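Local coordinates for Serine/threonine-protein kinase Tel1 (Chaetomium thermophilum, PDB 6SKY) that phosphorylates serine and threonine residues of proteins with ATP and probably acts as a DNA-damage sensor that activates checkpoint signalling, at the interface of chains A and B. Coordinates in Å, arbitrary orientation; residue numbers count along the deposited sequence, not the author numbering. Chains: chain A/B, Serine/threonine-protein kinase Tel1.

The interface of chains A and B. Residues chain A 1956, 1960, 1963, 1981, 1993; chain B 1956, 1990, 1993.
A:Leu1956 and A:Gly1960, one turn apart on helix 1953-1968, face B:Leu1993 at the start of helix 1991-1999 and B:Leu1990 in the short non-helical link (phi/psi -74/87°) just before it. B:Leu1993 inserts its forked end among chain A side chains. Its CD1 methyl meets CD1 of A:Leu1981 at 3.8 Å, while CD2 lies 4.0 Å from CD1 of A:Leu1956; in both pairs the leucines cross at a slant. With chi1 at 170°, A:Leu1956 swings CG away from its own backbone N and divides its methyls between two partners: CD1 goes to B:Leu1993, and CD2 meets CD2 of B:Leu1956 tip to tip at 4.0 Å, where the two-fold brings equivalent residues together. The exchanged pairing recurs as CD2 of A:Leu1993 against CD1 of B:Leu1956, 4.0 Å apart. B:Leu1990 rests its CD2 methyl on the main chain of A:Gly1960, 3.8 Å from CA, where glycine, having no side chain, probably lets the methyl come close to the helix backbone. The patch is a small, mainly leucine cluster joined by van der Waals contact; the residues described hide 186 Å² of protein surface, summed over both chains. It lies within the FAT region of the alpha-solenoid, where helices 1953-1968, 1974-1988 and 1991-1999 of each protomer meet across the dimer axis, and it forms one part of a wider two-fold interface in which each contact recurs with the chains exchanged.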
loop_
_atom_site.group_PDB
_atom_site.type_symbol
_atom_site.label_atom_id
_atom_site.label_comp_id
_atom_site.label_asym_id
_atom_site.label_seq_id
_atom_site.Cartn_x
_atom_site.Cartn_y
_atom_site.Cartn_z
ATOM N N LEU A 1956 3.689 14.428 7.352
ATOM C CA LEU A 1956 3.336 14.585 8.756
ATOM C C LEU A 1956 4.189 13.692 9.638
ATOM O O LEU A 1956 4.572 14.090 10.737
ATOM C CB LEU A 1956 1.855 14.285 8.954
ATOM C CG LEU A 1956 1.346 14.165 10.383
ATOM C CD1 LEU A 1956 1.562 15.448 11.130
ATOM C CD2 LEU A 1956 -0.115 13.815 10.373
ATOM N N GLY A 1960 6.588 15.447 12.244
ATOM C CA GLY A 1960 6.380 15.173 13.650
ATOM C C GLY A 1960 7.633 14.672 14.328
ATOM O O GLY A 1960 7.917 15.037 15.467
ATOM N N TYR A 1963 9.871 17.686 14.778
ATOM C CA TYR A 1963 9.294 18.597 15.752
ATOM C C TYR A 1963 9.485 18.089 17.170
ATOM O O TYR A 1963 9.850 18.859 18.062
ATOM C CB TYR A 1963 7.820 18.781 15.423
ATOM C CG TYR A 1963 7.069 19.766 16.265
ATOM C CD1 TYR A 1963 5.814 19.462 16.739
ATOM C CD2 TYR A 1963 7.597 20.999 16.569
ATOM C CE1 TYR A 1963 5.114 20.346 17.490
ATOM C CE2 TYR A 1963 6.900 21.889 17.327
ATOM C CZ TYR A 1963 5.659 21.554 17.785
ATOM O OH TYR A 1963 4.946 22.438 18.545
ATOM N N LEU A 1981 4.435 22.069 10.012
ATOM C CA LEU A 1981 3.357 21.169 10.392
ATOM C C LEU A 1981 2.007 21.782 10.079
ATOM O O LEU A 1981 1.155 21.139 9.458
ATOM C CB LEU A 1981 3.461 20.814 11.868
ATOM C CG LEU A 1981 4.288 19.570 12.133
ATOM C CD1 LEU A 1981 4.434 19.386 13.600
ATOM C CD2 LEU A 1981 3.598 18.388 11.525
ATOM N N LEU A 1993 -6.765 20.013 14.270
ATOM C CA LEU A 1993 -5.383 19.847 14.700
ATOM C C LEU A 1993 -4.550 21.075 14.373
ATOM O O LEU A 1993 -3.743 21.520 15.194
ATOM C CB LEU A 1993 -4.773 18.610 14.052
ATOM C CG LEU A 1993 -5.020 17.259 14.708
ATOM C CD1 LEU A 1993 -6.414 16.758 14.408
ATOM C CD2 LEU A 1993 -3.984 16.278 14.233
ATOM N N LEU B 1956 -6.322 8.295 12.925
ATOM C CA LEU B 1956 -6.155 9.741 12.951
ATOM C C LEU B 1956 -6.982 10.408 11.867
ATOM O O LEU B 1956 -7.536 11.485 12.085
ATOM C CB LEU B 1956 -4.681 10.095 12.801
ATOM C CG LEU B 1956 -4.326 11.557 12.570
ATOM C CD1 LEU B 1956 -4.789 12.400 13.720
ATOM C CD2 LEU B 1956 -2.842 11.698 12.392
ATOM N N LEU B 1990 3.942 10.776 17.911
ATOM C CA LEU B 1990 3.870 12.206 17.678
ATOM C C LEU B 1990 3.573 12.928 18.980
ATOM O O LEU B 1990 2.414 13.197 19.292
ATOM C CB LEU B 1990 2.801 12.507 16.635
ATOM C CG LEU B 1990 3.034 11.758 15.332
ATOM C CD1 LEU B 1990 1.926 12.045 14.359
ATOM C CD2 LEU B 1990 4.357 12.164 14.755
ATOM N N LEU B 1993 2.471 17.044 18.797
ATOM C CA LEU B 1993 1.082 17.273 18.424
ATOM C C LEU B 1993 0.141 16.973 19.579
ATOM O O LEU B 1993 -0.805 17.726 19.827
ATOM C CB LEU B 1993 0.713 16.426 17.212
ATOM C CG LEU B 1993 1.055 16.963 15.829
ATOM C CD1 LEU B 1993 2.526 16.793 15.531
ATOM C CD2 LEU B 1993 0.214 16.258 14.800
#